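Local coordinates for histone FOLD protein (Methanopyrus kandleri, PDB 1F1E), which is an archaeal histone that joins two histone-fold repeats in one chain and probably binds and compacts DNA, at residues E4-A9 with E81-A86; A9-F14 with T30-V35. All coordinates share one frame; numbering follows the deposited sequence. Where two conformers were deposited one is given.

Interaction 1. Residues E4-A9 with E81-A86; sequences ELPKAA and ELFGRA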
ATOM      1  N   GLU A   4      15.479 -15.017  11.604  1.00 33.52           N
ATOM      2  CA  GLU A   4      15.638 -14.195  10.388  1.00 29.11           C
ATOM      3  C   GLU A   4      15.519 -14.930   9.058  1.00 25.10           C
ATOM      4  O   GLU A   4      15.858 -16.101   8.939  1.00 25.69           O
ATOM      5  CB  GLU A   4      17.007 -13.501  10.406  1.00 33.26           C
ATOM      6  N   LEU A   5      15.014 -14.240   8.024  1.00 21.68           N
ATOM      7  CA  LEU A   5      14.850 -14.823   6.684  1.00 18.65           C
ATOM      8  C   LEU A   5      16.180 -15.112   6.055  1.00 18.61           C
ATOM      9  O   LEU A   5      17.005 -14.166   5.976  1.00 21.03           O
ATOM     10  CB  LEU A   5      14.103 -13.822   5.827  1.00 15.15           C
ATOM     11  CG  LEU A   5      12.709 -13.505   6.373  1.00 16.72           C
ATOM     12  CD1 LEU A   5      12.149 -12.406   5.491  1.00 20.93           C
ATOM     13  CD2 LEU A   5      11.772 -14.702   6.329  1.00 12.96           C
ATOM     14  N   PRO A   6      16.520 -16.301   5.622  1.00 18.30           N
ATOM     15  CA  PRO A   6      17.860 -16.471   5.031  1.00 19.48           C
ATOM     16  C   PRO A   6      18.027 -15.809   3.682  1.00 19.64           C
ATOM     17  O   PRO A   6      17.154 -15.822   2.855  1.00 18.42           O
ATOM     18  CB  PRO A   6      17.973 -18.001   4.863  0.64 19.97           C
ATOM     19  CG  PRO A   6      16.975 -18.540   5.824  0.64 19.24           C
ATOM     20  CD  PRO A   6      15.811 -17.599   5.661  0.64 19.15           C
ATOM     21  N   LYS A   7      19.238 -15.241   3.539  1.00 19.83           N
ATOM     22  CA  LYS A   7      19.538 -14.503   2.330  1.00 17.95           C
ATOM     23  C   LYS A   7      19.455 -15.422   1.099  1.00 18.55           C
ATOM     24  O   LYS A   7      18.971 -15.007   0.041  1.00 18.55           O
ATOM     25  CB  LYS A   7      20.928 -13.840   2.312  1.00 19.31           C
ATOM     26  CG  LYS A   7      21.049 -12.686   3.258  1.00 20.33           C
ATOM     27  CD  LYS A   7      22.416 -12.088   3.483  1.00 20.91           C
ATOM     28  CE  LYS A   7      22.450 -10.670   3.999  0.85 22.25           C
ATOM     29  NZ  LYS A   7      23.716  -9.858   3.847  0.85 27.65           N
ATOM     30  N   ALA A   8      19.921 -16.657   1.247  1.00 20.46           N
ATOM     31  CA  ALA A   8      19.877 -17.545   0.084  1.00 20.49           C
ATOM     32  C   ALA A   8      18.467 -17.797  -0.412  1.00 19.60           C
ATOM     33  O   ALA A   8      18.239 -17.844  -1.634  1.00 21.48           O
ATOM     34  CB  ALA A   8      20.557 -18.852   0.450  1.00 23.22           C
ATOM     35  N   ALA A   9      17.571 -17.875   0.564  1.00 20.09           N
ATOM     36  CA  ALA A   9      16.130 -18.075   0.243  1.00 17.95           C
ATOM     37  C   ALA A   9      15.532 -16.797  -0.348  1.00 16.75           C
ATOM     38  O   ALA A   9      14.831 -16.904  -1.366  1.00 17.15           O
ATOM     39  CB  ALA A   9      15.319 -18.563   1.424  1.00 20.67           C
ATOM     40  N   GLU A  81       9.169 -21.388  -3.810  1.00 19.81           N
ATOM     41  CA  GLU A  81       9.835 -21.567  -2.536  1.00 18.46           C
ATOM     42  C   GLU A  81       9.176 -20.749  -1.432  1.00 16.47           C
ATOM     43  O   GLU A  81       8.794 -19.584  -1.590  1.00 15.21           O
ATOM     44  CB  GLU A  81      11.317 -21.189  -2.662  1.00 19.40           C
ATOM     45  CG  GLU A  81      12.015 -21.602  -1.350  1.00 19.15           C
ATOM     46  CD  GLU A  81      13.524 -21.463  -1.380  1.00 20.86           C
ATOM     47  OE1 GLU A  81      14.005 -21.327  -2.502  1.00 23.22           O
ATOM     48  OE2 GLU A  81      14.169 -21.491  -0.264  1.00 23.62           O
ATOM     49  N   LEU A  82       9.063 -21.322  -0.232  1.00 16.58           N
ATOM     50  CA  LEU A  82       8.525 -20.667   0.948  1.00 15.18           C
ATOM     51  C   LEU A  82       9.577 -20.611   2.047  1.00 14.63           C
ATOM     52  O   LEU A  82      10.504 -21.438   2.047  1.00 17.01           O
ATOM     53  CB  LEU A  82       7.319 -21.443   1.467  1.00 16.28           C
ATOM     54  CG  LEU A  82       6.087 -21.459   0.567  1.00 17.65           C
ATOM     55  CD1 LEU A  82       5.216 -22.652   0.984  1.00 21.76           C
ATOM     56  CD2 LEU A  82       5.408 -20.102   0.589  1.00 17.04           C
ATOM     57  N   PHE A  83       9.450 -19.614   2.889  1.00 14.38           N
ATOM     58  CA  PHE A  83      10.360 -19.676   4.023  1.00 14.86           C
ATOM     59  C   PHE A  83       9.934 -20.747   4.992  1.00 14.34           C
ATOM     60  O   PHE A  83       8.837 -21.274   4.927  1.00 15.63           O
ATOM     61  CB  PHE A  83      10.298 -18.284   4.650  1.00 15.44           C
ATOM     62  CG  PHE A  83      10.900 -17.177   3.789  1.00 15.56           C
ATOM     63  CD1 PHE A  83      12.247 -17.134   3.503  1.00 16.21           C
ATOM     64  CD2 PHE A  83      10.070 -16.212   3.279  1.00 15.07           C
ATOM     65  CE1 PHE A  83      12.786 -16.119   2.735  1.00 16.14           C
ATOM     66  CE2 PHE A  83      10.584 -15.178   2.534  1.00 14.69           C
ATOM     67  CZ  PHE A  83      11.921 -15.122   2.269  1.00 15.88           C
ATOM     68  N   GLY A  84      10.787 -21.049   5.995  1.00 15.48           N
ATOM     69  CA  GLY A  84      10.409 -21.995   7.018  1.00 15.11           C
ATOM     70  C   GLY A  84       9.270 -21.480   7.884  1.00 13.72           C
ATOM     71  O   GLY A  84       9.250 -20.272   8.157  1.00 14.68           O
ATOM     72  N   ARG A  85       8.362 -22.382   8.266  1.00 14.34           N
ATOM     73  CA  ARG A  85       7.178 -21.962   9.001  1.00 14.11           C
ATOM     74  C   ARG A  85       7.559 -21.330  10.304  1.00 13.46           C
ATOM     75  O   ARG A  85       7.047 -20.301  10.700  1.00 12.32           O
ATOM     76  CB  ARG A  85       6.270 -23.175   9.324  0.62 16.20           C
ATOM     77  CG  ARG A  85       5.164 -22.873  10.326  0.62 15.90           C
ATOM     78  CD  ARG A  85       4.233 -24.066  10.591  0.62 15.36           C
ATOM     79  NE  ARG A  85       3.881 -24.690   9.299  0.62 15.82           N
ATOM     80  CZ  ARG A  85       2.847 -24.328   8.594  0.62 16.94           C
ATOM     81  NH1 ARG A  85       1.994 -23.381   8.923  0.62 16.13           N
ATOM     82  NH2 ARG A  85       2.609 -24.910   7.446  0.62 18.73           N
ATOM     83  N   ALA A  86       8.512 -21.883  11.025  1.00 13.54           N
ATOM     84  CA  ALA A  86       8.858 -21.316  12.308  1.00 14.05           C
ATOM     85  C   ALA A  86       9.421 -19.913  12.185  1.00 13.54           C
ATOM     86  O   ALA A  86       9.200 -19.051  13.037  1.00 13.94           O
ATOM     87  CB  ALA A  86       9.845 -22.168  13.112  1.00 15.80           C
TER
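The ring of Phe-83 meets Leu-5 face-on. Leu-5 CD2 sits over the centre of the ring, 3.6 Å from its centroid and only 10° off the ring normal, a CH-pi contact. All six ring carbons lie at similar distances from this methyl; the nearest is Phe-83 CG, 3.7 Å from Leu-5 CD2. The two side chains cross at about a right angle. In Phe-83 the side chain sets out toward residues 4-9, and CG stands anti to the carbonyl carbon (chi1 -68°).

Ala-9 comes to the same ring obliquely: its CB is 3.8 Å from Phe-83 CE1. That methyl also touches the carboxylate of Glu-81, with Ala-9 CB 3.6 Å from Glu-81 OE2. Glu-81 is extended beyond CG, and this carries its carboxylate across to Ala-9. Its charged end is held by a salt bridge from OE1 to Arg-12 NE. Pro-6 is the N-cap residue of helix 7-15.

The loop before helix 85-94 is thus packed against the short first helix of a histone fold, a contact that joins the two histone-fold parts of the chain. Phe-83 also packs on Ile-10 and Ile-13 of helix 7-15, on Val-88 of helix 85-94 and on Ile-112 and Cys-113 of helix 102-129. Leu-5 reaches Ile-91 of helix 85-94 and Ala-39 of helix 25-51.

Interaction 2. Residues A9-F14 with T30-V35; sequences AIERIF and TIYDFV
Phe-14 takes Ile-31 over one face of its ring. Ile-31 CG2 lies 3.7 Å from the ring centroid and 17° off the normal, offset toward the rim, in a CH-pi contact. It is nearest the CD2-CE2 side, 3.6 Å from Phe-14 CE2. CG1 of Ile-31 sits between the backbone N and the carbonyl carbon, while CG2, anti to the carbonyl carbon, is the branch that lies over the ring. Its CD1 packs near the base of the ring, 3.8 Å from Phe-14 CB. Phe-14 sets out toward helix 30-35, with CG anti to the backbone N (chi1 -176°). An alanine in place of Phe-14 would probably open a gap beside Ile-31, whose CG2 would lose its aromatic partner.

Ile-10 and Val-35 meet tip to tip, with Ile-10 CG2 3.9 Å from Val-35 CG2. The same Ile-10 methyl lies 4.0 Å from Ile-31 CD1 and also reaches the edge of the Tyr-32 ring.

At the polar margin, a water bridges Glu-11 and Tyr-32. It donates to Glu-11 OE1 at 3.1 Å and is hydrogen-bonded to Tyr-32 OH at 2.9 Å. The other carboxylate oxygen, Glu-11 OE2, forms a salt bridge with Arg-15 NH1.

The two helix segments cross at 102°, their axes 9.9 Å apart. This is the short first helix of a histone fold packed across its long central helix. Phe-14 also touches Leu-23 of strand 22-23 and Ala-123 of helix 102-129, while Ile-31 packs on Val-140 of helix 137-147.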
ATOM      1  N   ALA A   9      17.571 -17.875   0.564  1.00 20.09           N
ATOM      2  CA  ALA A   9      16.130 -18.075   0.243  1.00 17.95           C
ATOM      3  C   ALA A   9      15.532 -16.797  -0.348  1.00 16.75           C
ATOM      4  O   ALA A   9      14.831 -16.904  -1.366  1.00 17.15           O
ATOM      5  CB  ALA A   9      15.319 -18.563   1.424  1.00 20.67           C
ATOM      6  N   ILE A  10      15.820 -15.629   0.231  1.00 16.39           N
ATOM      7  CA  ILE A  10      15.424 -14.347  -0.373  1.00 14.84           C
ATOM      8  C   ILE A  10      15.845 -14.267  -1.828  1.00 15.74           C
ATOM      9  O   ILE A  10      15.047 -13.948  -2.711  1.00 18.66           O
ATOM     10  CB  ILE A  10      15.957 -13.162   0.415  1.00 15.31           C
ATOM     11  CG1 ILE A  10      15.370 -13.135   1.856  1.00 16.07           C
ATOM     12  CG2 ILE A  10      15.714 -11.862  -0.313  1.00 13.73           C
ATOM     13  CD1 ILE A  10      16.068 -12.081   2.695  1.00 17.34           C
ATOM     14  N   GLU A  11      17.123 -14.579  -2.075  1.00 17.19           N
ATOM     15  CA  GLU A  11      17.565 -14.558  -3.442  1.00 18.34           C
ATOM     16  C   GLU A  11      16.864 -15.537  -4.363  1.00 18.29           C
ATOM     17  O   GLU A  11      16.540 -15.088  -5.423  1.00 20.62           O
ATOM     18  CB  GLU A  11      19.082 -14.905  -3.453  1.00 19.05           C
ATOM     19  CG  GLU A  11      19.627 -14.717  -4.851  1.00 22.78           C
ATOM     20  CD  GLU A  11      21.082 -15.040  -4.994  1.00 23.55           C
ATOM     21  OE1 GLU A  11      21.765 -15.246  -3.954  1.00 24.46           O
ATOM     22  OE2 GLU A  11      21.507 -15.100  -6.166  1.00 30.20           O
ATOM     23  N   ARG A  12      16.699 -16.805  -3.923  1.00 17.70           N
ATOM     24  CA  ARG A  12      16.042 -17.743  -4.841  1.00 18.79           C
ATOM     25  C   ARG A  12      14.619 -17.274  -5.200  1.00 17.13           C
ATOM     26  O   ARG A  12      14.158 -17.403  -6.321  1.00 19.00           O
ATOM     27  CB  ARG A  12      16.008 -19.182  -4.324  1.00 18.70           C
ATOM     28  CG  ARG A  12      17.404 -19.835  -4.265  1.00 22.01           C
ATOM     29  CD  ARG A  12      17.218 -21.312  -3.885  1.00 23.47           C
ATOM     30  NE  ARG A  12      16.774 -21.387  -2.486  1.00 23.99           N
ATOM     31  CZ  ARG A  12      17.555 -21.429  -1.421  1.00 24.75           C
ATOM     32  NH1 ARG A  12      18.884 -21.416  -1.494  1.00 26.22           N
ATOM     33  NH2 ARG A  12      17.025 -21.500  -0.228  1.00 22.71           N
ATOM     34  N   ILE A  13      13.948 -16.748  -4.156  1.00 15.68           N
ATOM     35  CA  ILE A  13      12.552 -16.406  -4.332  1.00 15.16           C
ATOM     36  C   ILE A  13      12.486 -15.220  -5.280  1.00 15.83           C
ATOM     37  O   ILE A  13      11.690 -15.169  -6.199  1.00 16.37           O
ATOM     38  CB  ILE A  13      11.870 -16.197  -3.007  1.00 14.66           C
ATOM     39  CG1 ILE A  13      11.767 -17.502  -2.214  1.00 14.85           C
ATOM     40  CG2 ILE A  13      10.509 -15.571  -3.153  1.00 15.09           C
ATOM     41  CD1 ILE A  13      11.540 -17.270  -0.717  1.00 15.09           C
ATOM     42  N   PHE A  14      13.298 -14.202  -5.018  1.00 16.50           N
ATOM     43  CA  PHE A  14      13.306 -13.043  -5.933  1.00 16.68           C
ATOM     44  C   PHE A  14      13.630 -13.479  -7.349  1.00 18.48           C
ATOM     45  O   PHE A  14      13.025 -13.039  -8.327  1.00 18.91           O
ATOM     46  CB  PHE A  14      14.346 -12.066  -5.421  1.00 17.21           C
ATOM     47  CG  PHE A  14      14.418 -10.783  -6.188  1.00 14.70           C
ATOM     48  CD1 PHE A  14      15.328 -10.596  -7.185  1.00 15.62           C
ATOM     49  CD2 PHE A  14      13.528  -9.749  -5.899  1.00 13.54           C
ATOM     50  CE1 PHE A  14      15.417  -9.412  -7.901  1.00 15.09           C
ATOM     51  CE2 PHE A  14      13.587  -8.597  -6.620  1.00 13.89           C
ATOM     52  CZ  PHE A  14      14.524  -8.420  -7.613  1.00 15.00           C
ATOM     53  N   THR A  30      20.235  -4.896  -2.280  1.00 20.30           N
ATOM     54  CA  THR A  30      18.937  -4.197  -2.078  1.00 18.89           C
ATOM     55  C   THR A  30      17.836  -5.056  -1.497  1.00 17.96           C
ATOM     56  O   THR A  30      17.105  -4.689  -0.571  1.00 17.57           O
ATOM     57  CB  THR A  30      18.489  -3.588  -3.397  1.00 17.96           C
ATOM     58  OG1 THR A  30      19.523  -2.667  -3.830  1.00 17.63           O
ATOM     59  CG2 THR A  30      17.239  -2.762  -3.228  1.00 20.33           C
ATOM     60  N   ILE A  31      17.713  -6.246  -2.072  1.00 16.84           N
ATOM     61  CA  ILE A  31      16.676  -7.200  -1.638  1.00 17.47           C
ATOM     62  C   ILE A  31      16.983  -7.739  -0.256  1.00 18.01           C
ATOM     63  O   ILE A  31      16.055  -8.029   0.486  1.00 17.16           O
ATOM     64  CB  ILE A  31      16.416  -8.338  -2.633  1.00 18.46           C
ATOM     65  CG1 ILE A  31      17.580  -9.273  -2.855  1.00 20.25           C
ATOM     66  CG2 ILE A  31      15.941  -7.834  -4.008  1.00 16.39           C
ATOM     67  CD1 ILE A  31      17.299 -10.512  -3.705  1.00 20.22           C
ATOM     68  N   TYR A  32      18.223  -7.869   0.166  1.00 18.14           N
ATOM     69  CA  TYR A  32      18.500  -8.360   1.528  1.00 18.52           C
ATOM     70  C   TYR A  32      18.096  -7.324   2.551  1.00 19.13           C
ATOM     71  O   TYR A  32      17.642  -7.608   3.681  1.00 21.18           O
ATOM     72  CB  TYR A  32      19.996  -8.625   1.592  1.00 19.52           C
ATOM     73  CG  TYR A  32      20.485  -9.777   0.740  1.00 18.70           C
ATOM     74  CD1 TYR A  32      19.726 -10.814   0.273  1.00 21.57           C
ATOM     75  CD2 TYR A  32      21.824  -9.884   0.376  1.00 18.81           C
ATOM     76  CE1 TYR A  32      20.184 -11.864  -0.485  1.00 21.62           C
ATOM     77  CE2 TYR A  32      22.362 -10.872  -0.367  1.00 19.69           C
ATOM     78  CZ  TYR A  32      21.513 -11.876  -0.815  1.00 22.49           C
ATOM     79  OH  TYR A  32      22.072 -12.866  -1.552  1.00 25.34           O
ATOM     80  N   ASP A  33      18.278  -6.073   2.163  1.00 18.20           N
ATOM     81  CA  ASP A  33      17.849  -5.071   3.129  1.00 18.88           C
ATOM     82  C   ASP A  33      16.313  -5.017   3.109  1.00 16.98           C
ATOM     83  O   ASP A  33      15.629  -4.953   4.124  1.00 18.08           O
ATOM     84  CB  ASP A  33      18.439  -3.679   2.833  1.00 20.63           C
ATOM     85  CG  ASP A  33      19.868  -3.464   3.362  1.00 21.34           C
ATOM     86  OD1 ASP A  33      20.336  -4.297   4.172  1.00 23.79           O
ATOM     87  OD2 ASP A  33      20.551  -2.506   2.886  1.00 22.36           O
ATOM     88  N   PHE A  34      15.708  -5.025   1.908  1.00 15.14           N
ATOM     89  CA  PHE A  34      14.303  -4.753   1.792  1.00 11.87           C
ATOM     90  C   PHE A  34      13.352  -5.885   2.210  1.00 11.67           C
ATOM     91  O   PHE A  34      12.383  -5.636   2.910  1.00 11.84           O
ATOM     92  CB  PHE A  34      14.007  -4.336   0.331  1.00 11.91           C
ATOM     93  CG  PHE A  34      12.518  -4.144   0.139  1.00 12.57           C
ATOM     94  CD1 PHE A  34      11.949  -2.960   0.616  1.00 12.84           C
ATOM     95  CD2 PHE A  34      11.769  -5.083  -0.535  1.00 12.76           C
ATOM     96  CE1 PHE A  34      10.597  -2.795   0.427  1.00 13.46           C
ATOM     97  CE2 PHE A  34      10.396  -4.925  -0.648  1.00 13.21           C
ATOM     98  CZ  PHE A  34       9.867  -3.763  -0.188  1.00 12.65           C
ATOM     99  N   VAL A  35      13.639  -7.086   1.747  1.00 11.91           N
ATOM    100  CA  VAL A  35      12.672  -8.176   2.000  1.00 12.60           C
ATOM    101  C   VAL A  35      12.405  -8.355   3.477  1.00 12.91           C
ATOM    102  O   VAL A  35      11.221  -8.487   3.824  1.00 12.69           O
ATOM    103  CB  VAL A  35      13.051  -9.471   1.253  1.00 13.58           C
ATOM    104  CG1 VAL A  35      12.211 -10.658   1.648  1.00 15.96           C
ATOM    105  CG2 VAL A  35      12.916  -9.188  -0.239  1.00 14.18           C
TER
HETATM  106  O   HOH W   1      22.244 -15.662  -0.879  1.00 33.10           O

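Overall arrangement
Both interactions use helix 7-15 and share Ala-9; their centres are about 10 Å apart. Along the chain both segments of interaction 2 come before residues 81-86, so the ends joined by interaction 1 enclose it. Interaction 2 is local, and both its segments belong to the first histone-like half of the chain. Interaction 1 is long-range and links that half to the residues leading into helix 85-94. The two also touch directly: Lys-7 O packs on Tyr-32 CE1 at 3.4 Å. Helix 7-15 thus meets helix 25-51 and the loop that leads into helix 85-94. The arrangement is consistent with two histone folds paired within one chain.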